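Local coordinates for encapsidation protein (Lactococcus phage asccphi28, PDB 7JQP) that probably acts as the ATPase of a phage DNA packaging motor, using ATP hydrolysis to drive the viral genome into its capsid, at residues L44-G58 with F115-R128. Residues are numbered along the deposited sequence; the frame is centred on the assembly and turned at random.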
loop_
_atom_site.group_PDB
_atom_site.type_symbol
_atom_site.label_atom_id
_atom_site.label_comp_id
_atom_site.label_asym_id
_atom_site.label_seq_id
_atom_site.Cartn_x
_atom_site.Cartn_y
_atom_site.Cartn_z
ATOM N N LEU A 44 14.293 8.899 32.250
ATOM C CA LEU A 44 13.788 7.677 31.639
ATOM C C LEU A 44 14.598 6.468 32.094
ATOM O O LEU A 44 14.037 5.398 32.360
ATOM C CB LEU A 44 13.830 7.773 30.115
ATOM C CG LEU A 44 12.862 8.710 29.396
ATOM C CD1 LEU A 44 13.254 10.156 29.657
ATOM C CD2 LEU A 44 12.811 8.421 27.911
ATOM N N PHE A 45 15.925 6.617 32.180
ATOM C CA PHE A 45 16.765 5.469 32.502
ATOM C C PHE A 45 16.600 5.049 33.962
ATOM O O PHE A 45 16.508 3.852 34.255
ATOM C CB PHE A 45 18.238 5.753 32.187
ATOM C CG PHE A 45 18.558 5.810 30.706
ATOM C CD1 PHE A 45 17.572 5.622 29.749
ATOM C CD2 PHE A 45 19.863 5.993 30.277
ATOM C CE1 PHE A 45 17.873 5.667 28.397
ATOM C CE2 PHE A 45 20.171 6.028 28.927
ATOM C CZ PHE A 45 19.176 5.863 27.988
ATOM N N PHE A 46 16.558 6.010 34.895
ATOM C CA PHE A 46 16.628 5.681 36.312
ATOM C C PHE A 46 15.460 6.162 37.167
ATOM O O PHE A 46 15.385 5.771 38.339
ATOM C CB PHE A 46 17.926 6.244 36.918
ATOM C CG PHE A 46 19.135 6.027 36.060
ATOM C CD1 PHE A 46 19.667 4.759 35.899
ATOM C CD2 PHE A 46 19.736 7.091 35.407
ATOM C CE1 PHE A 46 20.779 4.555 35.104
ATOM C CE2 PHE A 46 20.848 6.893 34.611
ATOM C CZ PHE A 46 21.370 5.623 34.460
ATOM N N ASN A 47 14.556 6.988 36.643
ATOM C CA ASN A 47 13.431 7.483 37.428
ATOM C C ASN A 47 12.114 6.783 37.109
ATOM O O ASN A 47 11.059 7.226 37.575
ATOM C CB ASN A 47 13.272 8.995 37.236
ATOM C CG ASN A 47 14.387 9.788 37.892
ATOM O OD1 ASN A 47 15.104 9.279 38.755
ATOM N ND2 ASN A 47 14.541 11.043 37.484
ATOM N N ASN A 48 12.145 5.705 36.328
ATOM C CA ASN A 48 10.958 4.882 36.086
ATOM C C ASN A 48 9.835 5.691 35.442
ATOM O O ASN A 48 8.657 5.520 35.763
ATOM C CB ASN A 48 10.472 4.232 37.384
ATOM C CG ASN A 48 10.284 2.735 37.255
ATOM O OD1 ASN A 48 11.248 1.972 37.317
ATOM N ND2 ASN A 48 9.039 2.306 37.074
ATOM N N VAL A 49 10.196 6.569 34.514
ATOM C CA VAL A 49 9.228 7.370 33.779
ATOM C C VAL A 49 9.437 7.128 32.293
ATOM O O VAL A 49 10.575 7.042 31.818
ATOM C CB VAL A 49 9.350 8.871 34.122
ATOM C CG1 VAL A 49 8.712 9.152 35.472
ATOM C CG2 VAL A 49 10.806 9.306 34.136
ATOM N N SER A 50 8.340 7.053 31.557
ATOM C CA SER A 50 8.381 6.808 30.125
ATOM C C SER A 50 8.253 8.130 29.380
ATOM O O SER A 50 8.004 9.188 29.962
ATOM C CB SER A 50 7.266 5.845 29.705
ATOM O OG SER A 50 7.329 4.636 30.441
HETATM N N MSE A 51 8.445 8.054 28.071
HETATM C CA MSE A 51 8.344 9.221 27.211
HETATM C C MSE A 51 7.455 8.875 26.032
HETATM O O MSE A 51 7.345 7.715 25.636
HETATM C CB MSE A 51 9.720 9.664 26.725
HETATM C CG MSE A 51 9.703 10.868 25.798
HETATM SE SE MSE A 51 11.370 11.003 24.788
HETATM C CE MSE A 51 11.351 12.911 24.409
ATOM N N VAL A 52 6.825 9.896 25.467
ATOM C CA VAL A 52 5.993 9.754 24.286
ATOM C C VAL A 52 6.485 10.729 23.226
ATOM O O VAL A 52 6.574 11.935 23.479
ATOM C CB VAL A 52 4.514 10.003 24.620
ATOM C CG1 VAL A 52 3.745 10.153 23.348
ATOM C CG2 VAL A 52 3.947 8.861 25.442
ATOM N N TYR A 53 6.786 10.207 22.041
ATOM C CA TYR A 53 7.173 11.019 20.896
ATOM C C TYR A 53 5.976 11.116 19.959
ATOM O O TYR A 53 5.491 10.093 19.464
ATOM C CB TYR A 53 8.375 10.415 20.175
ATOM C CG TYR A 53 8.911 11.288 19.068
ATOM C CD1 TYR A 53 9.580 12.469 19.356
ATOM C CD2 TYR A 53 8.760 10.929 17.736
ATOM C CE1 TYR A 53 10.078 13.273 18.352
ATOM C CE2 TYR A 53 9.258 11.727 16.722
ATOM C CZ TYR A 53 9.915 12.898 17.037
ATOM O OH TYR A 53 10.412 13.698 16.035
ATOM N N LEU A 54 5.510 12.336 19.711
ATOM C CA LEU A 54 4.278 12.561 18.971
ATOM C C LEU A 54 4.581 13.195 17.620
ATOM O O LEU A 54 5.480 14.033 17.500
ATOM C CB LEU A 54 3.320 13.455 19.763
ATOM C CG LEU A 54 1.889 13.519 19.231
ATOM C CD1 LEU A 54 1.189 12.182 19.438
ATOM C CD2 LEU A 54 1.111 14.641 19.894
ATOM N N ARG A 55 3.820 12.783 16.609
ATOM C CA ARG A 55 3.931 13.308 15.258
ATOM C C ARG A 55 2.531 13.459 14.685
ATOM O O ARG A 55 1.617 12.711 15.041
ATOM C CB ARG A 55 4.777 12.386 14.375
ATOM C CG ARG A 55 6.275 12.498 14.601
ATOM C CD ARG A 55 6.802 13.885 14.241
ATOM N NE ARG A 55 8.201 13.841 13.822
ATOM C CZ ARG A 55 8.647 14.215 12.623
ATOM N NH1 ARG A 55 7.816 14.685 11.703
ATOM N NH2 ARG A 55 9.941 14.129 12.352
ATOM N N ARG A 56 2.367 14.424 13.779
ATOM C CA ARG A 56 1.032 14.698 13.258
ATOM C C ARG A 56 0.490 13.526 12.448
ATOM O O ARG A 56 -0.683 13.163 12.585
ATOM C CB ARG A 56 1.034 15.968 12.408
ATOM C CG ARG A 56 -0.362 16.377 11.967
ATOM C CD ARG A 56 -0.401 17.764 11.356
ATOM N NE ARG A 56 -0.450 18.814 12.367
ATOM C CZ ARG A 56 0.599 19.515 12.782
ATOM N NH1 ARG A 56 1.805 19.295 12.273
ATOM N NH2 ARG A 56 0.438 20.448 13.708
ATOM N N LEU A 57 1.318 12.926 11.596
ATOM C CA LEU A 57 0.859 11.913 10.660
ATOM C C LEU A 57 1.584 10.593 10.878
ATOM O O LEU A 57 2.725 10.559 11.348
ATOM C CB LEU A 57 1.066 12.372 9.211
ATOM C CG LEU A 57 0.275 13.607 8.783
ATOM C CD1 LEU A 57 0.690 14.043 7.388
ATOM C CD2 LEU A 57 -1.219 13.329 8.842
ATOM N N GLY A 58 0.902 9.503 10.521
ATOM C CA GLY A 58 1.494 8.187 10.690
ATOM C C GLY A 58 2.764 8.008 9.883
ATOM O O GLY A 58 3.726 7.395 10.351
ATOM N N PHE A 115 14.297 0.204 27.468
ATOM C CA PHE A 115 15.544 0.367 28.207
ATOM C C PHE A 115 15.538 -0.630 29.356
ATOM O O PHE A 115 14.730 -0.508 30.284
ATOM C CB PHE A 115 15.685 1.800 28.718
ATOM C CG PHE A 115 16.828 2.001 29.668
ATOM C CD1 PHE A 115 18.096 2.286 29.194
ATOM C CD2 PHE A 115 16.633 1.918 31.036
ATOM C CE1 PHE A 115 19.147 2.479 30.064
ATOM C CE2 PHE A 115 17.683 2.109 31.911
ATOM C CZ PHE A 115 18.942 2.389 31.423
ATOM N N ASP A 116 16.423 -1.626 29.292
ATOM C CA ASP A 116 16.502 -2.650 30.336
ATOM C C ASP A 116 15.145 -3.323 30.521
ATOM O O ASP A 116 14.655 -3.493 31.639
ATOM C CB ASP A 116 17.004 -2.023 31.637
ATOM C CG ASP A 116 18.503 -1.820 31.637
ATOM O OD1 ASP A 116 19.081 -1.753 30.532
ATOM O OD2 ASP A 116 19.085 -1.621 32.724
ATOM N N ASP A 117 14.532 -3.700 29.398
ATOM C CA ASP A 117 13.256 -4.408 29.364
ATOM C C ASP A 117 12.087 -3.549 29.826
ATOM O O ASP A 117 11.027 -4.082 30.168
ATOM C CB ASP A 117 13.313 -5.690 30.206
ATOM C CG ASP A 117 14.135 -6.787 29.558
ATOM O OD1 ASP A 117 14.510 -6.628 28.378
ATOM O OD2 ASP A 117 14.429 -7.794 30.236
ATOM N N ARG A 118 12.242 -2.228 29.820
ATOM C CA ARG A 118 11.170 -1.317 30.204
ATOM C C ARG A 118 11.012 -0.256 29.128
ATOM O O ARG A 118 11.975 0.441 28.792
ATOM C CB ARG A 118 11.449 -0.661 31.559
ATOM C CG ARG A 118 10.348 0.284 32.019
ATOM C CD ARG A 118 10.657 0.866 33.388
ATOM N NE ARG A 118 11.991 1.460 33.424
ATOM C CZ ARG A 118 12.261 2.728 33.129
ATOM N NH1 ARG A 118 11.291 3.560 32.774
ATOM N NH2 ARG A 118 13.512 3.165 33.191
ATOM N N CYS A 119 9.798 -0.124 28.602
ATOM C CA CYS A 119 9.537 0.865 27.568
ATOM C C CYS A 119 9.766 2.268 28.111
ATOM O O CYS A 119 9.199 2.649 29.140
ATOM C CB CYS A 119 8.102 0.731 27.060
ATOM S SG CYS A 119 7.654 1.937 25.794
ATOM N N ILE A 120 10.598 3.034 27.412
ATOM C CA ILE A 120 10.890 4.405 27.806
ATOM C C ILE A 120 10.407 5.427 26.789
ATOM O O ILE A 120 10.285 6.612 27.137
ATOM C CB ILE A 120 12.399 4.596 28.067
ATOM C CG1 ILE A 120 13.209 4.058 26.885
ATOM C CG2 ILE A 120 12.803 3.910 29.363
ATOM C CD1 ILE A 120 14.613 4.621 26.798
ATOM N N VAL A 121 10.126 5.030 25.552
ATOM C CA VAL A 121 9.624 5.944 24.534
ATOM C C VAL A 121 8.480 5.279 23.785
ATOM O O VAL A 121 8.564 4.105 23.409
ATOM C CB VAL A 121 10.739 6.377 23.561
ATOM C CG1 VAL A 121 10.197 7.362 22.537
ATOM C CG2 VAL A 121 11.897 7.005 24.331
ATOM N N TYR A 122 7.406 6.039 23.582
ATOM C CA TYR A 122 6.261 5.623 22.790
ATOM C C TYR A 122 6.163 6.540 21.577
ATOM O O TYR A 122 6.317 7.760 21.700
ATOM C CB TYR A 122 4.929 5.718 23.551
ATOM C CG TYR A 122 4.741 4.828 24.757
ATOM C CD1 TYR A 122 5.262 5.180 25.993
ATOM C CD2 TYR A 122 3.983 3.664 24.674
ATOM C CE1 TYR A 122 5.068 4.379 27.102
ATOM C CE2 TYR A 122 3.783 2.860 25.777
ATOM C CZ TYR A 122 4.325 3.222 26.989
ATOM O OH TYR A 122 4.125 2.421 28.092
ATOM N N PHE A 123 5.906 5.962 20.411
ATOM C CA PHE A 123 5.689 6.722 19.188
ATOM C C PHE A 123 4.208 6.678 18.839
ATOM O O PHE A 123 3.622 5.597 18.725
ATOM C CB PHE A 123 6.552 6.164 18.054
ATOM C CG PHE A 123 8.032 6.326 18.297
ATOM C CD1 PHE A 123 8.681 7.501 17.958
ATOM C CD2 PHE A 123 8.766 5.308 18.885
ATOM C CE1 PHE A 123 10.036 7.654 18.189
ATOM C CE2 PHE A 123 10.121 5.458 19.118
ATOM C CZ PHE A 123 10.757 6.633 18.771
ATOM N N ILE A 124 3.609 7.862 18.694
ATOM C CA ILE A 124 2.182 8.017 18.445
ATOM C C ILE A 124 1.967 9.043 17.347
ATOM O O ILE A 124 2.714 10.017 17.221
ATOM C CB ILE A 124 1.423 8.485 19.707
ATOM C CG1 ILE A 124 1.752 7.618 20.907
ATOM C CG2 ILE A 124 -0.079 8.575 19.441
ATOM C CD1 ILE A 124 1.220 8.212 22.172
ATOM N N ALA A 125 0.890 8.854 16.595
ATOM C CA ALA A 125 0.509 9.759 15.524
ATOM C C ALA A 125 -0.828 10.394 15.870
ATOM O O ALA A 125 -1.778 9.696 16.239
ATOM C CB ALA A 125 0.420 9.015 14.189
ATOM N N LEU A 126 -0.890 11.721 15.767
ATOM C CA LEU A 126 -2.117 12.430 16.106
ATOM C C LEU A 126 -3.278 11.962 15.242
ATOM O O LEU A 126 -4.426 11.963 15.696
ATOM C CB LEU A 126 -1.887 13.931 15.953
ATOM C CG LEU A 126 -2.753 14.890 16.764
ATOM C CD1 LEU A 126 -2.873 14.487 18.217
ATOM C CD2 LEU A 126 -2.156 16.295 16.639
ATOM N N SER A 127 -2.999 11.543 14.005
ATOM C CA SER A 127 -4.054 11.012 13.150
ATOM C C SER A 127 -4.692 9.777 13.772
ATOM O O SER A 127 -5.908 9.576 13.665
ATOM C CB SER A 127 -3.489 10.674 11.772
ATOM O OG SER A 127 -2.281 11.373 11.537
ATOM N N ARG A 128 -3.889 8.938 14.418
ATOM C CA ARG A 128 -4.369 7.716 15.047
ATOM C C ARG A 128 -4.679 7.907 16.526
ATOM O O ARG A 128 -5.027 6.936 17.206
ATOM C CB ARG A 128 -3.315 6.610 14.882
ATOM C CG ARG A 128 -2.693 6.555 13.488
ATOM C CD ARG A 128 -1.448 5.669 13.442
ATOM N NE ARG A 128 -0.918 5.553 12.083
ATOM C CZ ARG A 128 0.288 5.077 11.781
ATOM N NH1 ARG A 128 1.108 4.671 12.741
ATOM N NH2 ARG A 128 0.677 5.010 10.514
#
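Strands 50-55 and 118-125 run parallel from M51/V121 to R55/A125, as neighbours in the central sheet of the ASCE-type P-loop ATPase fold. Y53 N donates to Y122 O, and Y53 O accepts I124 N, each bond nearly straight onto its carbonyl. Strand 140-145 flanks strand 50-55 on its other edge. V52, L54, Y122 and I124 lie on one face of the sheet, where helix 164-175 packs on V52 and L54. There V52 CG1 meets I124 CD1 at 3.4 Å. L54 CD1 rests against I124 CB, 3.7 Å away. M51, Y53, V121 and F123 lie on the other face. The Y53 and F123 rings meet obliquely, planes at 71°, with Y53 CD2 at the edge of the F123 ring. Y53 also touches the presumed Walker A loop. Y53 OH hydrogen-bonds D146 and accepts from R55 NE, while the guanidinium of R55 also forms a salt bridge with E60.

At the start of the strands, helix 32-46 packs on segment 115-128. F45 and F115 form an offset stack, centroids 4.0 Å apart and planes at 4°. I120 CD1 comes to the edge of the F45 ring, 3.8 Å from CE1. The R118 chain is extended to CD, then bends at chi3 (52°), and its NH2 points at L44 O in the last turn of helix 32-46; the modelled bond is too short for its length to be trusted. N48 CA lies over one face of this guanidinium. S50 OG donates a hydrogen bond to C119 O. At the far end, R56 O accepts from both S127 N and S127 OG; the hydroxyl lies 2.6 Å from R56 O, in the carbonyl plane on a lone pair.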